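Local coordinates for protein PT26-6P (Thermococcus sp., PDB 2WB7) that is of unknown function but is encoded by a euryarchaeal extrachromosomal mobile element and carries three domains with novel folds, at residues 54-59 / 70-75; 228-233 / 254-259; 286-291 / 330-335. All blocks are in the same frame, centred on the assembly; numbering follows the deposited sequence.

Interaction 1: residues 54-59 / 70-75; sequences HIYGPG and QIRLEI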
loop_
_atom_site.group_PDB
_atom_site.type_symbol
_atom_site.label_atom_id
_atom_site.label_comp_id
_atom_site.label_asym_id
_atom_site.label_seq_id
_atom_site.Cartn_x
_atom_site.Cartn_y
_atom_site.Cartn_z
ATOM N N HIS A 54 -1.377 -22.794 -23.360
ATOM C CA HIS A 54 -0.834 -21.490 -22.982
ATOM C C HIS A 54 -1.402 -21.005 -21.651
ATOM O O HIS A 54 -2.608 -21.129 -21.385
ATOM C CB HIS A 54 -1.102 -20.462 -24.073
ATOM C CG HIS A 54 -0.435 -20.787 -25.372
ATOM N ND1 HIS A 54 0.824 -20.328 -25.695
ATOM C CD2 HIS A 54 -0.843 -21.545 -26.420
ATOM C CE1 HIS A 54 1.162 -20.785 -26.889
ATOM N NE2 HIS A 54 0.167 -21.524 -27.351
ATOM N N ILE A 55 -0.512 -20.467 -20.818
ATOM C CA ILE A 55 -0.872 -19.905 -19.516
ATOM C C ILE A 55 -0.625 -18.399 -19.482
ATOM O O ILE A 55 0.448 -17.919 -19.881
ATOM C CB ILE A 55 -0.065 -20.558 -18.375
ATOM C CG1 ILE A 55 -0.203 -22.077 -18.432
ATOM C CG2 ILE A 55 -0.517 -20.032 -17.025
ATOM C CD1 ILE A 55 0.722 -22.793 -17.492
ATOM N N TYR A 56 -1.621 -17.660 -19.000
ATOM C CA TYR A 56 -1.516 -16.208 -18.895
ATOM C C TYR A 56 -1.882 -15.679 -17.508
ATOM O O TYR A 56 -2.830 -16.158 -16.871
ATOM C CB TYR A 56 -2.434 -15.542 -19.910
ATOM C CG TYR A 56 -2.245 -16.008 -21.320
ATOM C CD1 TYR A 56 -1.353 -15.367 -22.166
ATOM C CD2 TYR A 56 -2.974 -17.081 -21.815
ATOM C CE1 TYR A 56 -1.176 -15.788 -23.456
ATOM C CE2 TYR A 56 -2.816 -17.504 -23.109
ATOM C CZ TYR A 56 -1.912 -16.854 -23.930
ATOM O OH TYR A 56 -1.743 -17.280 -25.231
ATOM N N GLY A 57 -1.141 -14.670 -17.059
ATOM C CA GLY A 57 -1.474 -13.962 -15.831
ATOM C C GLY A 57 -1.088 -12.500 -15.941
ATOM O O GLY A 57 -0.554 -12.079 -16.960
ATOM N N PRO A 58 -1.351 -11.719 -14.883
ATOM C CA PRO A 58 -1.057 -10.286 -14.897
ATOM C C PRO A 58 0.416 -10.031 -15.170
ATOM O O PRO A 58 1.245 -10.907 -14.935
ATOM C CB PRO A 58 -1.411 -9.834 -13.479
ATOM C CG PRO A 58 -2.342 -10.880 -12.960
ATOM C CD PRO A 58 -1.901 -12.165 -13.590
ATOM N N GLY A 59 0.731 -8.848 -15.685
ATOM C CA GLY A 59 2.113 -8.437 -15.861
ATOM C C GLY A 59 2.681 -7.958 -14.538
ATOM O O GLY A 59 3.869 -8.124 -14.261
ATOM N N GLN A 70 -5.305 -17.253 -16.761
ATOM C CA GLN A 70 -5.983 -17.785 -17.931
ATOM C C GLN A 70 -5.180 -18.913 -18.565
ATOM O O GLN A 70 -3.962 -18.818 -18.745
ATOM C CB GLN A 70 -6.247 -16.682 -18.950
ATOM C CG GLN A 70 -7.632 -16.102 -18.842
ATOM C CD GLN A 70 -7.832 -14.907 -19.744
ATOM O OE1 GLN A 70 -7.291 -13.839 -19.490
ATOM N NE2 GLN A 70 -8.625 -15.078 -20.796
ATOM N N ILE A 71 -5.882 -19.995 -18.875
ATOM C CA ILE A 71 -5.307 -21.124 -19.601
ATOM C C ILE A 71 -5.997 -21.278 -20.958
ATOM O O ILE A 71 -7.209 -21.444 -21.034
ATOM C CB ILE A 71 -5.491 -22.425 -18.823
ATOM C CG1 ILE A 71 -4.969 -22.262 -17.394
ATOM C CG2 ILE A 71 -4.797 -23.567 -19.543
ATOM C CD1 ILE A 71 -5.612 -23.239 -16.394
ATOM N N ARG A 72 -5.218 -21.227 -22.027
ATOM C CA ARG A 72 -5.786 -21.362 -23.350
ATOM C C ARG A 72 -5.372 -22.670 -24.039
ATOM O O ARG A 72 -4.183 -22.918 -24.267
ATOM C CB ARG A 72 -5.396 -20.163 -24.198
ATOM C CG ARG A 72 -5.858 -20.243 -25.616
ATOM C CD ARG A 72 -5.118 -19.217 -26.422
ATOM N NE ARG A 72 -5.954 -18.663 -27.476
ATOM C CZ ARG A 72 -6.853 -17.703 -27.283
ATOM N NH1 ARG A 72 -7.028 -17.194 -26.062
ATOM N NH2 ARG A 72 -7.573 -17.256 -28.313
ATOM N N LEU A 73 -6.362 -23.492 -24.376
ATOM C CA LEU A 73 -6.132 -24.772 -25.035
ATOM C C LEU A 73 -6.499 -24.713 -26.523
ATOM O O LEU A 73 -7.649 -24.458 -26.862
ATOM C CB LEU A 73 -6.985 -25.844 -24.364
ATOM C CG LEU A 73 -6.933 -25.941 -22.838
ATOM C CD1 LEU A 73 -7.740 -27.134 -22.360
ATOM C CD2 LEU A 73 -5.502 -26.057 -22.388
ATOM N N GLU A 74 -5.532 -24.947 -27.408
ATOM C CA GLU A 74 -5.825 -25.058 -28.840
ATOM C C GLU A 74 -5.937 -26.504 -29.294
ATOM O O GLU A 74 -4.994 -27.277 -29.162
ATOM C CB GLU A 74 -4.742 -24.390 -29.682
ATOM C CG GLU A 74 -4.242 -23.079 -29.125
ATOM C CD GLU A 74 -2.798 -22.786 -29.553
ATOM O OE1 GLU A 74 -2.132 -21.950 -28.882
ATOM O OE2 GLU A 74 -2.322 -23.418 -30.538
ATOM N N ILE A 75 -7.092 -26.866 -29.833
ATOM C CA ILE A 75 -7.210 -28.112 -30.570
ATOM C C ILE A 75 -6.846 -27.854 -32.038
ATOM O O ILE A 75 -7.600 -27.205 -32.757
ATOM C CB ILE A 75 -8.627 -28.691 -30.480
ATOM C CG1 ILE A 75 -9.248 -28.412 -29.104
ATOM C CG2 ILE A 75 -8.616 -30.167 -30.803
ATOM C CD1 ILE A 75 -8.506 -28.993 -27.951
#
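Four backbone hydrogen bonds tie residues 54-59 to residues 70-75, and the Tyr-56 ring turns an edge to the neighbouring strand. Tyr-56 N donates to Gln-70 O at 2.6 Å, while Gln-70 N donates back to Tyr-56 O, making a hydrogen-bonded pair. Tyr-56 CB lies 4.1 Å from Gln-70 CB. With CG anti to its own carbonyl carbon (chi1 -53°), the ring leans across the partner strand: CD2 comes 3.7 Å from Gln-70 O, and CE2 meets Arg-72 CB at 3.9 Å, in the ring plane and at its edge. At the tip, OH lies 4.1 Å from Arg-72 CD. Ring and guanidinium planes stand 89° apart, so the two groups do not stack; the guanidinium instead makes a salt bridge with Asp-123 of the next strand. His-54 and Arg-72 form the second hydrogen-bonded pair. Between the two, Ile-55 and Ile-71 form the non-hydrogen-bonded pair, turn their amides to the outer strands and send their buried side chains to the other face, where Ile-71 packs on Leu-124 and Ala-92. The antiparallel ladder between strands 52-62 and 66-75, consecutive in the chain, makes a beta hairpin within the mixed sheet of the first immunoglobulin-like domain.

Interaction 2: residues 228-233 / 254-259; sequences ATIDGG and LYQNKY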
loop_
_atom_site.group_PDB
_atom_site.type_symbol
_atom_site.label_atom_id
_atom_site.label_comp_id
_atom_site.label_asym_id
_atom_site.label_seq_id
_atom_site.Cartn_x
_atom_site.Cartn_y
_atom_site.Cartn_z
ATOM N N ALA A 228 2.788 2.504 -4.933
ATOM C CA ALA A 228 1.535 2.857 -4.280
ATOM C C ALA A 228 1.538 4.234 -3.621
ATOM O O ALA A 228 1.310 4.361 -2.429
ATOM C CB ALA A 228 1.166 1.797 -3.271
ATOM N N THR A 229 1.777 5.266 -4.411
ATOM C CA THR A 229 1.773 6.624 -3.917
ATOM C C THR A 229 0.556 7.354 -4.438
ATOM O O THR A 229 0.226 7.221 -5.604
ATOM C CB THR A 229 2.988 7.362 -4.458
ATOM O OG1 THR A 229 4.156 6.890 -3.783
ATOM C CG2 THR A 229 2.848 8.857 -4.249
ATOM N N ILE A 230 -0.115 8.119 -3.585
ATOM C CA ILE A 230 -1.126 9.056 -4.074
ATOM C C ILE A 230 -0.531 10.462 -4.182
ATOM O O ILE A 230 0.284 10.867 -3.360
ATOM C CB ILE A 230 -2.387 9.075 -3.199
ATOM C CG1 ILE A 230 -2.034 9.392 -1.755
ATOM C CG2 ILE A 230 -3.104 7.743 -3.270
ATOM C CD1 ILE A 230 -3.266 9.585 -0.871
ATOM N N ASP A 231 -0.925 11.193 -5.215
ATOM C CA ASP A 231 -0.402 12.538 -5.437
ATOM C C ASP A 231 -0.879 13.460 -4.329
ATOM O O ASP A 231 -2.086 13.615 -4.115
ATOM C CB ASP A 231 -0.879 13.099 -6.782
ATOM C CG ASP A 231 -0.353 12.312 -7.977
ATOM O OD1 ASP A 231 0.822 11.866 -7.941
ATOM O OD2 ASP A 231 -1.124 12.142 -8.953
ATOM N N GLY A 232 0.060 14.084 -3.629
ATOM C CA GLY A 232 -0.308 15.037 -2.587
ATOM C C GLY A 232 -0.635 14.431 -1.232
ATOM O O GLY A 232 -0.892 15.171 -0.274
ATOM N N GLY A 233 -0.635 13.099 -1.136
ATOM C CA GLY A 233 -0.797 12.442 0.161
ATOM C C GLY A 233 0.261 12.942 1.127
ATOM O O GLY A 233 1.366 13.264 0.711
ATOM N N LEU A 254 -5.372 13.463 3.108
ATOM C CA LEU A 254 -5.083 12.081 2.785
ATOM C C LEU A 254 -3.667 11.803 3.227
ATOM O O LEU A 254 -2.801 12.672 3.147
ATOM C CB LEU A 254 -5.189 11.858 1.291
ATOM C CG LEU A 254 -6.601 11.955 0.702
ATOM C CD1 LEU A 254 -6.559 11.419 -0.741
ATOM C CD2 LEU A 254 -7.627 11.195 1.562
ATOM N N TYR A 255 -3.412 10.603 3.716
ATOM C CA TYR A 255 -2.039 10.274 4.087
ATOM C C TYR A 255 -1.459 9.290 3.084
ATOM O O TYR A 255 -2.185 8.477 2.511
ATOM C CB TYR A 255 -1.972 9.717 5.524
ATOM C CG TYR A 255 -1.689 10.774 6.575
ATOM C CD1 TYR A 255 -2.716 11.504 7.165
ATOM C CD2 TYR A 255 -0.386 11.046 6.968
ATOM C CE1 TYR A 255 -2.444 12.469 8.112
ATOM C CE2 TYR A 255 -0.107 12.000 7.908
ATOM C CZ TYR A 255 -1.128 12.703 8.476
ATOM O OH TYR A 255 -0.822 13.655 9.415
ATOM N N GLN A 256 -0.159 9.367 2.846
ATOM C CA GLN A 256 0.485 8.258 2.175
ATOM C C GLN A 256 0.346 7.068 3.138
ATOM O O GLN A 256 0.355 7.247 4.367
ATOM C CB GLN A 256 1.960 8.555 1.881
ATOM C CG GLN A 256 2.235 9.746 0.971
ATOM C CD GLN A 256 1.700 9.557 -0.430
ATOM O OE1 GLN A 256 1.583 8.434 -0.930
ATOM N NE2 GLN A 256 1.370 10.665 -1.081
ATOM N N ASN A 257 0.192 5.863 2.589
ATOM C CA ASN A 257 0.190 4.646 3.394
ATOM C C ASN A 257 1.342 3.757 2.957
ATOM O O ASN A 257 1.686 3.723 1.788
ATOM C CB ASN A 257 -1.105 3.852 3.196
ATOM C CG ASN A 257 -2.269 4.403 3.980
ATOM O OD1 ASN A 257 -3.096 5.127 3.444
ATOM N ND2 ASN A 257 -2.353 4.051 5.245
ATOM N N LYS A 258 1.913 3.014 3.894
ATOM C CA LYS A 258 2.829 1.942 3.568
ATOM C C LYS A 258 1.997 0.653 3.497
ATOM O O LYS A 258 1.223 0.366 4.402
ATOM C CB LYS A 258 3.873 1.833 4.668
ATOM C CG LYS A 258 5.215 1.280 4.228
ATOM C CD LYS A 258 5.957 0.643 5.400
ATOM C CE LYS A 258 5.588 1.277 6.757
ATOM N NZ LYS A 258 6.228 0.559 7.938
ATOM N N TYR A 259 2.136 -0.114 2.421
ATOM C CA TYR A 259 1.291 -1.294 2.215
ATOM C C TYR A 259 2.078 -2.591 2.240
ATOM O O TYR A 259 3.219 -2.617 1.802
ATOM C CB TYR A 259 0.596 -1.228 0.859
ATOM C CG TYR A 259 -0.378 -0.096 0.676
ATOM C CD1 TYR A 259 -0.011 1.044 -0.028
ATOM C CD2 TYR A 259 -1.671 -0.181 1.176
ATOM C CE1 TYR A 259 -0.907 2.086 -0.209
ATOM C CE2 TYR A 259 -2.570 0.844 1.007
ATOM C CZ TYR A 259 -2.189 1.975 0.305
ATOM O OH TYR A 259 -3.075 3.014 0.123
HETATM O O HOH W 1 -0.052 6.078 -0.461
#
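Gln-256 and Ile-230 run antiparallel alongside one another, and the bend of the Gln-256 chain at chi2 (-64°) brings its carboxamide against the backbone of the type II turn from Ile-230 to Gly-233. Gln-256 OE1 accepts from Ile-230 N at 3.2 Å, on a lone pair. Gln-256 NE2 donates almost straight to Ile-230 O at 2.5 Å, in its own amide plane, and also to Gly-233 O at 3.2 Å, above the carbonyl plane. The amide thus takes up the N-H and C=O of Ile-230 as a neighbouring strand's backbone would, and three bonds fix its rotation about the last torsion. Ile-230 O also receives Gly-233 N, the turn's own bond. A water that accepts from Asn-257 N bridges Gln-256 OE1 to Ala-228 O. Ile-230 lies crosswise to Leu-254, Ile-230 CD1 being 3.7 Å from Leu-254 CB. The Tyr-259 ring takes Asn-257 CB over one face near the rim and Ala-228 O at its edge, while Ala-228 CB approaches Tyr-259 CD1 obliquely at 3.5 Å. Ala-27 and Leu-31 of helix 21-34 pack on these apolar groups; Tyr-259 OH bonds to Ile-268 O of strand 266-272, and strand 370-379 borders Asn-257 and Tyr-259.

Interaction 3: residues 286-291 / 330-335; sequences FLITPN and GDLTEP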
loop_
_atom_site.group_PDB
_atom_site.type_symbol
_atom_site.label_atom_id
_atom_site.label_comp_id
_atom_site.label_asym_id
_atom_site.label_seq_id
_atom_site.Cartn_x
_atom_site.Cartn_y
_atom_site.Cartn_z
ATOM N N PHE A 286 -10.909 5.392 7.234
ATOM C CA PHE A 286 -10.317 4.489 6.260
ATOM C C PHE A 286 -11.316 4.037 5.203
ATOM O O PHE A 286 -12.439 3.660 5.517
ATOM C CB PHE A 286 -9.747 3.258 6.949
ATOM C CG PHE A 286 -8.710 3.560 7.983
ATOM C CD1 PHE A 286 -9.070 3.762 9.313
ATOM C CD2 PHE A 286 -7.365 3.598 7.640
ATOM C CE1 PHE A 286 -8.103 4.022 10.288
ATOM C CE2 PHE A 286 -6.384 3.855 8.609
ATOM C CZ PHE A 286 -6.756 4.065 9.935
ATOM N N LEU A 287 -10.895 4.074 3.949
ATOM C CA LEU A 287 -11.700 3.563 2.861
ATOM C C LEU A 287 -11.173 2.192 2.467
ATOM O O LEU A 287 -9.968 2.022 2.252
ATOM C CB LEU A 287 -11.562 4.502 1.676
ATOM C CG LEU A 287 -12.482 4.233 0.508
ATOM C CD1 LEU A 287 -13.875 3.967 1.027
ATOM C CD2 LEU A 287 -12.487 5.446 -0.350
ATOM N N ILE A 288 -12.057 1.207 2.387
ATOM C CA ILE A 288 -11.674 -0.106 1.888
ATOM C C ILE A 288 -12.378 -0.354 0.556
ATOM O O ILE A 288 -13.588 -0.339 0.501
ATOM C CB ILE A 288 -12.042 -1.214 2.884
ATOM C CG1 ILE A 288 -11.361 -0.977 4.230
ATOM C CG2 ILE A 288 -11.620 -2.570 2.355
ATOM C CD1 ILE A 288 -11.647 -2.067 5.238
ATOM N N THR A 289 -11.623 -0.562 -0.516
ATOM C CA THR A 289 -12.212 -0.682 -1.859
ATOM C C THR A 289 -11.719 -1.928 -2.555
ATOM O O THR A 289 -10.512 -2.148 -2.633
ATOM C CB THR A 289 -11.786 0.485 -2.787
ATOM O OG1 THR A 289 -11.623 1.680 -2.023
ATOM C CG2 THR A 289 -12.813 0.727 -3.878
ATOM N N PRO A 290 -12.639 -2.749 -3.075
ATOM C CA PRO A 290 -12.125 -3.820 -3.909
ATOM C C PRO A 290 -11.462 -3.142 -5.098
ATOM O O PRO A 290 -11.866 -2.040 -5.478
ATOM C CB PRO A 290 -13.387 -4.563 -4.340
ATOM C CG PRO A 290 -14.485 -3.534 -4.231
ATOM C CD PRO A 290 -14.110 -2.752 -3.004
ATOM N N ASN A 291 -10.427 -3.762 -5.648
ATOM C CA ASN A 291 -9.695 -3.169 -6.757
ATOM C C ASN A 291 -10.291 -3.643 -8.091
ATOM O O ASN A 291 -10.111 -4.805 -8.490
ATOM C CB ASN A 291 -8.206 -3.485 -6.642
ATOM C CG ASN A 291 -7.457 -3.143 -7.890
ATOM O OD1 ASN A 291 -8.065 -2.884 -8.926
ATOM N ND2 ASN A 291 -6.129 -3.137 -7.812
ATOM N N GLY A 330 -18.750 -8.066 5.330
ATOM C CA GLY A 330 -19.515 -8.899 4.408
ATOM C C GLY A 330 -18.846 -8.902 3.035
ATOM O O GLY A 330 -17.633 -9.063 2.927
ATOM N N ASP A 331 -19.622 -8.713 1.979
ATOM C CA ASP A 331 -19.053 -8.684 0.650
ATOM C C ASP A 331 -18.566 -7.279 0.405
ATOM O O ASP A 331 -19.338 -6.347 0.566
ATOM C CB ASP A 331 -20.113 -9.090 -0.375
ATOM C CG ASP A 331 -20.620 -10.523 -0.152
ATOM O OD1 ASP A 331 -19.856 -11.479 -0.451
ATOM O OD2 ASP A 331 -21.767 -10.704 0.335
ATOM N N LEU A 332 -17.287 -7.105 0.067
ATOM C CA LEU A 332 -16.813 -5.768 -0.271
ATOM C C LEU A 332 -17.024 -5.489 -1.736
ATOM O O LEU A 332 -16.078 -5.341 -2.512
ATOM C CB LEU A 332 -15.373 -5.474 0.160
ATOM C CG LEU A 332 -14.252 -6.500 0.142
ATOM C CD1 LEU A 332 -12.964 -5.774 0.446
ATOM C CD2 LEU A 332 -14.494 -7.601 1.173
ATOM N N THR A 333 -18.293 -5.414 -2.091
ATOM C CA THR A 333 -18.704 -5.008 -3.408
ATOM C C THR A 333 -18.716 -3.480 -3.502
ATOM O O THR A 333 -18.621 -2.915 -4.591
ATOM C CB THR A 333 -20.105 -5.531 -3.673
ATOM O OG1 THR A 333 -21.009 -4.900 -2.755
ATOM C CG2 THR A 333 -20.131 -7.046 -3.443
ATOM N N GLU A 334 -18.850 -2.797 -2.375
ATOM C CA GLU A 334 -18.766 -1.333 -2.414
ATOM C C GLU A 334 -17.792 -0.739 -1.405
ATOM O O GLU A 334 -17.661 -1.245 -0.286
ATOM C CB GLU A 334 -20.145 -0.686 -2.263
ATOM C CG GLU A 334 -21.124 -1.414 -1.371
ATOM C CD GLU A 334 -22.513 -0.800 -1.483
ATOM O OE1 GLU A 334 -22.782 -0.170 -2.525
ATOM O OE2 GLU A 334 -23.333 -0.928 -0.544
ATOM N N PRO A 335 -17.114 0.352 -1.797
ATOM C CA PRO A 335 -16.191 1.062 -0.907
ATOM C C PRO A 335 -16.875 1.353 0.417
ATOM O O PRO A 335 -18.054 1.673 0.443
ATOM C CB PRO A 335 -15.913 2.369 -1.659
ATOM C CG PRO A 335 -16.118 2.014 -3.093
ATOM C CD PRO A 335 -17.237 1.008 -3.108
#
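Ile-288 O is the polar atom best held across this contact, and one CA-H...O contact is all that residues 330-335 give it: Pro-335 CA points its hydrogen at the oxygen, 3.3 Å away, with an angle of 154° at the hydrogen. A backbone hydrogen bond between residues Ile-288 and Thr-336 shows that strand pairing begins immediately after Pro-335, which has no N-H to offer. A second carbonyl, Leu-332 O, faces the ring of Pro-290: CG lies 3.0 Å from it, with CB and CD flanking, so the oxygen sits against the CB, CG and CD methylenes.

The side chains divide between two faces of strand 281-290. On one, Leu-287, with CG anti to its backbone N (chi1 -172°), runs beside the Pro-335 ring in the same sense, its CD1 3.7 Å from Pro-335 CB. Thr-289 crosses the same ring obliquely; its CG2 branch, anti to the backbone N, touches Pro-335 CG at 3.6 Å. Helix 21-34 covers this side, packing Ala-24 and His-25 on Leu-287 and Ala-28 on Thr-289. On the other, Ile-288 CG2 meets Leu-332 CD1 at 4.0 Å as the two chains cross obliquely, with Phe-308 and Ile-302 of strand 301-314 close by. Leu-332 is turned inward from the centre of an inverse gamma turn, a tight bend where the chain leaves strand 319-331.

Strands 319-331 and 336-343 are the outermost of the eight-stranded sheet in the second immunoglobulin-like domain; so short a link, residues 332-335, means that the sheet curls enough to bring its two edges near each other. Proline rings and aliphatic branches supply most of the contact, which implies that the connection is seated here by shape and apolar burial, with directional bonding taken over by the strand that follows.

Interaction 1 belongs to the first immunoglobulin-like domain, about 29 Å between centres from interaction 3 in the second, and the two differ in chemistry: regular backbone bonding joins adjacent strands in one, apolar packing seats a connection between sheet edges in the other. Interaction 2 lies nearest the centre of the molecule and relies on a side-chain amide to hold an irregular loop. Interactions 2 and 3, with nearest atoms about 5 Å apart, reach the same eight-stranded sheet, and both are covered by helix 21-34. All three are partly buried, combining inward apolar residues with more accessible ones; exposed residues occur among the touching residues of interactions 2 and 3 but not of interaction 1.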